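Long-range contacts in maleate cis-trans isomerase (Pseudomonas putida, PDB 4FQ5), which probably isomerises maleate to fumarate by turning the cis C2-C3 double bond into the trans form: residues Q32-N38 against H63-M69; N190-H196 against V222-S226. The protein carries 1 engineered substitution. One frame throughout, in Å; residues are numbered along the deposited sequence.

Interaction 1. Residues Q32-N38 against H63-M69; sequences QIVPSSN and HSSRMRM. With MAE (maleic acid), chain C.
Strands 27-35 and 59-67 are the two parallel strands of a beta-alpha-beta unit, and Q32-N38 pairs with H63-M69 where they run out into the maleate pocket. Backbone bonds alternate from Q32 N to H63 O at one end to S36 N and M67 O at the other. From within the strand, the R66 side chain, bent at chi3 (141°), sends NE into a nearly straight bond of 2.9 Å to S36 O, which lies in the guanidinium plane; V34 CG2 lies over one face of that group, toward its rim, 3.6 Å from R66 NH1, and E42 takes NH1 in a salt bridge. S36 OG receives M69 N at 3.1 Å and is also hydrogen-bonded to D93 of the second subunit, while S37 OG donates to M69 O at 2.6 Å. These bonds hold the type I turn P35-N38, from which N38 ND2 donates to maleate O1 at 2.7 Å. P35 CG and M69 CE touch maleate C2. On the sheet face carrying I33, CG2 meets M67 SD at 3.7 Å beneath helix 84-92; helix 41-52 packs over Q32 and V34 on the other.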
loop_
_atom_site.group_PDB
_atom_site.type_symbol
_atom_site.label_atom_id
_atom_site.label_comp_id
_atom_site.label_asym_id
_atom_site.label_seq_id
_atom_site.Cartn_x
_atom_site.Cartn_y
_atom_site.Cartn_z
ATOM N N GLN A 32 9.346 12.978 14.810
ATOM C CA GLN A 32 9.318 14.290 14.169
ATOM C C GLN A 32 8.975 15.404 15.154
ATOM O O GLN A 32 7.924 15.377 15.791
ATOM C CB GLN A 32 8.354 14.300 12.972
ATOM C CG GLN A 32 8.665 13.219 11.941
ATOM C CD GLN A 32 8.146 13.549 10.556
ATOM O OE1 GLN A 32 6.978 13.295 10.233
ATOM N NE2 GLN A 32 9.023 14.094 9.717
ATOM N N ILE A 33 9.875 16.379 15.278
ATOM C CA ILE A 33 9.589 17.590 16.061
ATOM C C ILE A 33 8.999 18.630 15.109
ATOM O O ILE A 33 9.710 19.177 14.272
ATOM C CB ILE A 33 10.860 18.151 16.752
ATOM C CG1 ILE A 33 11.496 17.090 17.663
ATOM C CG2 ILE A 33 10.533 19.427 17.529
ATOM C CD1 ILE A 33 12.889 17.445 18.154
ATOM N N VAL A 34 7.699 18.894 15.237
ATOM C CA VAL A 34 6.996 19.741 14.267
ATOM C C VAL A 34 6.364 20.967 14.922
ATOM O O VAL A 34 5.899 20.884 16.063
ATOM C CB VAL A 34 5.916 18.959 13.458
ATOM C CG1 VAL A 34 6.529 17.768 12.732
ATOM C CG2 VAL A 34 4.775 18.485 14.350
ATOM N N PRO A 35 6.339 22.109 14.198
ATOM C CA PRO A 35 5.515 23.233 14.640
ATOM C C PRO A 35 4.080 22.762 14.836
ATOM O O PRO A 35 3.603 21.919 14.074
ATOM C CB PRO A 35 5.598 24.213 13.463
ATOM C CG PRO A 35 6.918 23.925 12.839
ATOM C CD PRO A 35 7.100 22.434 12.974
ATOM N N SER A 36 3.397 23.280 15.851
ATOM C CA SER A 36 2.050 22.794 16.174
ATOM C C SER A 36 1.071 22.914 14.988
ATOM O O SER A 36 0.229 22.031 14.772
ATOM C CB SER A 36 1.497 23.522 17.397
ATOM O OG SER A 36 1.333 24.907 17.132
ATOM N N SER A 37 1.199 24.000 14.225
ATOM C CA SER A 37 0.318 24.267 13.086
ATOM C C SER A 37 0.775 23.579 11.793
ATOM O O SER A 37 0.075 23.643 10.774
ATOM C CB SER A 37 0.218 25.768 12.848
ATOM O OG SER A 37 1.494 26.302 12.578
ATOM N N ASN A 38 1.945 22.941 11.831
ATOM C CA ASN A 38 2.473 22.257 10.659
ATOM C C ASN A 38 1.704 20.960 10.405
ATOM O O ASN A 38 1.497 20.166 11.323
ATOM C CB ASN A 38 3.977 21.995 10.807
ATOM C CG ASN A 38 4.613 21.467 9.532
ATOM O OD1 ASN A 38 4.419 20.317 9.158
ATOM N ND2 ASN A 38 5.388 22.312 8.861
ATOM N N HIS A 63 5.982 9.195 14.766
ATOM C CA HIS A 63 5.758 9.661 16.136
ATOM C C HIS A 63 6.151 11.102 16.249
ATOM O O HIS A 63 7.304 11.458 15.996
ATOM C CB HIS A 63 6.567 8.790 17.100
ATOM C CG HIS A 63 6.352 7.314 16.876
ATOM N ND1 HIS A 63 5.364 6.633 17.476
ATOM C CD2 HIS A 63 6.988 6.414 16.016
ATOM C CE1 HIS A 63 5.378 5.352 17.051
ATOM N NE2 HIS A 63 6.371 5.222 16.152
ATOM N N SER A 64 5.193 11.948 16.616
ATOM C CA SER A 64 5.417 13.391 16.640
ATOM C C SER A 64 5.375 14.021 18.024
ATOM O O SER A 64 4.681 13.543 18.926
ATOM C CB SER A 64 4.397 14.111 15.748
ATOM O OG SER A 64 4.574 13.746 14.395
ATOM N N SER A 65 6.120 15.114 18.155
ATOM C CA SER A 65 5.990 16.028 19.277
ATOM C C SER A 65 5.881 17.441 18.706
ATOM O O SER A 65 6.516 17.758 17.696
ATOM C CB SER A 65 7.188 15.904 20.218
ATOM O OG SER A 65 7.177 16.946 21.180
ATOM N N ARG A 66 5.071 18.276 19.350
ATOM C CA ARG A 66 4.759 19.607 18.847
ATOM C C ARG A 66 5.340 20.730 19.699
ATOM O O ARG A 66 5.362 20.651 20.929
ATOM C CB ARG A 66 3.239 19.785 18.703
ATOM C CG ARG A 66 2.680 19.091 17.473
ATOM C CD ARG A 66 1.170 19.234 17.312
ATOM N NE ARG A 66 0.864 19.435 15.897
ATOM C CZ ARG A 66 1.060 18.525 14.943
ATOM N NH1 ARG A 66 1.531 17.308 15.238
ATOM N NH2 ARG A 66 0.780 18.832 13.685
ATOM N N MET A 67 5.818 21.759 19.006
ATOM C CA MET A 67 6.280 23.012 19.597
ATOM C C MET A 67 5.430 24.131 18.989
ATOM O O MET A 67 5.379 24.285 17.770
ATOM C CB MET A 67 7.773 23.219 19.308
ATOM C CG MET A 67 8.207 22.859 17.888
ATOM S SD MET A 67 9.968 23.092 17.604
ATOM C CE MET A 67 10.052 23.012 15.830
ATOM N N ARG A 68 4.744 24.890 19.833
ATOM C CA ARG A 68 3.720 25.820 19.357
ATOM C C ARG A 68 4.235 26.948 18.476
ATOM O O ARG A 68 5.179 27.649 18.835
ATOM C CB ARG A 68 2.913 26.402 20.511
ATOM C CG ARG A 68 1.733 25.539 20.920
ATOM C CD ARG A 68 0.703 26.365 21.666
ATOM N NE ARG A 68 -0.418 26.754 20.814
ATOM C CZ ARG A 68 -1.272 27.733 21.094
ATOM N NH1 ARG A 68 -1.134 28.449 22.203
ATOM N NH2 ARG A 68 -2.265 27.995 20.263
ATOM N N MET A 69 3.602 27.084 17.314
ATOM C CA MET A 69 3.763 28.234 16.425
ATOM C C MET A 69 2.576 28.286 15.471
ATOM O O MET A 69 2.184 27.262 14.911
ATOM C CB MET A 69 5.064 28.165 15.620
ATOM C CG MET A 69 5.120 29.216 14.518
ATOM S SD MET A 69 6.672 29.310 13.631
ATOM C CE MET A 69 6.554 27.861 12.578
HETATM C C1 MAE C . 7.090 25.333 8.837
HETATM O O1 MAE C . 6.022 24.872 9.271
HETATM O O2 MAE C . 7.346 25.455 7.630
HETATM C C2 MAE C . 8.087 25.784 9.819
HETATM C C3 MAE C . 9.360 26.010 9.548
HETATM C C4 MAE C . 9.993 25.823 8.223
HETATM O O3 MAE C . 10.392 26.819 7.627
HETATM O O4 MAE C . 10.161 24.698 7.739
HETATM O O HOH W 1 5.514 12.004 12.264
#

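Interaction 2. Residues N190-H196 against V222-S226; sequences NLAVAAH and VQMPS. With MAE (maleic acid), chain C.
N190 O, in the first turn of helix 190-194, is gripped from opposite faces of its carbonyl plane: A194 N closes the helical turn from one, and Q223 NE2 donates from the other at 2.9 Å. The contact forms one wall of the maleate pocket, where this short helix meets the loop following strand 215-217. The Q223 donor stands 62° out of the carbonyl plane, so neither lone pair is addressed directly. Its side chain starts with CG anti to the backbone N and then bends at chi2 (73°), which turns the amide onto the helix. There it crosses the N190 amide obliquely, the two planes 30° apart, with Q223 CG 3.3 Å from N190 OD1 and A194 CB against the amide carbon. S37 O takes a further bond from Q223 NE2, and I39 N donates to Q223 OE1, so both ends of the buried amide have polar partners. An alanine in place of Q223 would probably deprive N190 O of its second donor, leave S37 O and I39 N without this mate, and open a gap beside A194.

Maleate is held from both segments. N190 ND2, which is also bonded to S37 OG, gives a nearly straight bond to maleate O1 at 3.2 Å, whereas the loop offers successive backbone amides: V222 N donates to maleate O4 and Q223 N to maleate O2, each at 2.9 Å. One carboxylate is thus shared between helix and loop, and the other is reached by V222 N. Farther along, M224 lies alongside H196, P225 CG rests on A194 O, and V193 CG1 meets M224 CB at 3.8 Å.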
loop_
_atom_site.group_PDB
_atom_site.type_symbol
_atom_site.label_atom_id
_atom_site.label_comp_id
_atom_site.label_asym_id
_atom_site.label_seq_id
_atom_site.Cartn_x
_atom_site.Cartn_y
_atom_site.Cartn_z
ATOM N N ASN A 190 0.763 30.294 9.059
ATOM C CA ASN A 190 1.299 28.976 8.732
ATOM C C ASN A 190 0.253 28.020 8.160
ATOM O O ASN A 190 0.571 27.181 7.324
ATOM C CB ASN A 190 2.040 28.350 9.921
ATOM C CG ASN A 190 3.156 27.410 9.480
ATOM O OD1 ASN A 190 3.762 27.604 8.422
ATOM N ND2 ASN A 190 3.434 26.385 10.291
ATOM N N LEU A 191 -0.995 28.168 8.595
ATOM C CA LEU A 191 -2.101 27.434 7.981
ATOM C C LEU A 191 -2.386 27.898 6.547
ATOM O O LEU A 191 -2.755 27.089 5.691
ATOM C CB LEU A 191 -3.360 27.498 8.850
ATOM C CG LEU A 191 -3.302 26.614 10.101
ATOM C CD1 LEU A 191 -4.414 26.980 11.069
ATOM C CD2 LEU A 191 -3.347 25.134 9.748
ATOM N N ALA A 192 -2.196 29.188 6.272
ATOM C CA ALA A 192 -2.295 29.679 4.895
ATOM C C ALA A 192 -1.153 29.140 4.024
ATOM O O ALA A 192 -1.353 28.868 2.839
ATOM C CB ALA A 192 -2.351 31.195 4.855
ATOM N N VAL A 193 0.032 28.960 4.615
ATOM C CA VAL A 193 1.167 28.362 3.892
ATOM C C VAL A 193 0.813 26.940 3.429
ATOM O O VAL A 193 1.103 26.560 2.287
ATOM C CB VAL A 193 2.465 28.350 4.734
ATOM C CG1 VAL A 193 3.574 27.568 4.034
ATOM C CG2 VAL A 193 2.937 29.769 5.040
ATOM N N ALA A 194 0.175 26.170 4.311
ATOM C CA ALA A 194 -0.291 24.820 3.976
ATOM C C ALA A 194 -1.326 24.810 2.851
ATOM O O ALA A 194 -1.446 23.824 2.124
ATOM C CB ALA A 194 -0.847 24.123 5.209
ATOM N N ALA A 195 -2.062 25.911 2.707
ATOM C CA ALA A 195 -3.136 26.005 1.717
ATOM C C ALA A 195 -2.639 26.397 0.323
ATOM O O ALA A 195 -3.410 26.359 -0.636
ATOM C CB ALA A 195 -4.229 26.958 2.192
ATOM N N HIS A 196 -1.362 26.766 0.214
ATOM C CA HIS A 196 -0.770 27.144 -1.071
ATOM C C HIS A 196 -0.764 25.981 -2.022
ATOM O O HIS A 196 -0.243 24.903 -1.707
ATOM C CB HIS A 196 0.645 27.689 -0.898
ATOM C CG HIS A 196 1.320 28.050 -2.200
ATOM N ND1 HIS A 196 1.080 29.209 -2.846
ATOM C CD2 HIS A 196 2.241 27.356 -2.973
ATOM C CE1 HIS A 196 1.809 29.250 -3.976
ATOM N NE2 HIS A 196 2.520 28.115 -4.052
ATOM N N VAL A 222 8.937 23.610 5.320
ATOM C CA VAL A 222 8.424 22.283 5.508
ATOM C C VAL A 222 6.886 22.301 5.554
ATOM O O VAL A 222 6.242 21.267 5.384
ATOM C CB VAL A 222 9.132 21.681 6.743
ATOM C CG1 VAL A 222 8.171 21.120 7.772
ATOM C CG2 VAL A 222 10.198 20.685 6.309
ATOM N N GLN A 223 6.298 23.483 5.739
ATOM C CA GLN A 223 4.837 23.622 5.688
ATOM C C GLN A 223 4.271 23.717 4.265
ATOM O O GLN A 223 3.150 23.277 4.016
ATOM C CB GLN A 223 4.355 24.819 6.520
ATOM C CG GLN A 223 2.843 25.010 6.573
ATOM C CD GLN A 223 2.122 23.994 7.444
ATOM O OE1 GLN A 223 2.367 22.781 7.362
ATOM N NE2 GLN A 223 1.200 24.485 8.270
ATOM N N MET A 224 5.027 24.305 3.344
ATOM C CA MET A 224 4.532 24.498 1.985
ATOM C C MET A 224 4.605 23.183 1.214
ATOM O O MET A 224 5.692 22.653 1.022
ATOM C CB MET A 224 5.342 25.573 1.264
ATOM C CG MET A 224 4.819 25.860 -0.129
ATOM S SD MET A 224 5.553 27.310 -0.891
ATOM C CE MET A 224 7.218 26.765 -1.243
ATOM N N PRO A 225 3.445 22.649 0.781
ATOM C CA PRO A 225 3.437 21.387 0.030
ATOM C C PRO A 225 4.187 21.523 -1.285
ATOM O O PRO A 225 4.039 22.529 -1.983
ATOM C CB PRO A 225 1.944 21.132 -0.238
ATOM C CG PRO A 225 1.207 22.004 0.713
ATOM C CD PRO A 225 2.087 23.193 0.968
ATOM N N SER A 226 4.999 20.530 -1.617
ATOM C CA SER A 226 5.758 20.586 -2.856
ATOM C C SER A 226 5.968 19.215 -3.471
ATOM O O SER A 226 6.275 19.112 -4.654
ATOM C CB SER A 226 7.112 21.262 -2.630
ATOM O OG SER A 226 7.920 20.487 -1.761
HETATM C C1 MAE C . 7.090 25.333 8.837
HETATM O O1 MAE C . 6.022 24.872 9.271
HETATM O O2 MAE C . 7.346 25.455 7.630
HETATM C C2 MAE C . 8.087 25.784 9.819
HETATM C C3 MAE C . 9.360 26.010 9.548
HETATM C C4 MAE C . 9.993 25.823 8.223
HETATM O O3 MAE C . 10.392 26.819 7.627
HETATM O O4 MAE C . 10.161 24.698 7.739
#

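In the fold
From the N terminus, strand 27-35 leads through the turn at 35-38 into helix 41-52 and back along strand 59-67, and interaction 1 closes this first crossover within one four-stranded parallel sheet. The chain then builds the rest of that sheet and moves into the second, also of four parallel strands. After strand 178-184, outermost within this chain, comes helix 190-194, and interaction 2 closes the later loop against the segment that follows strand 215-217. The two contacts stand in series, neither nested nor crossing, their centres about 14 Å apart. Residues 37-38 touch 190 and 222-223 directly, bringing the ends of both sheets together around one maleate.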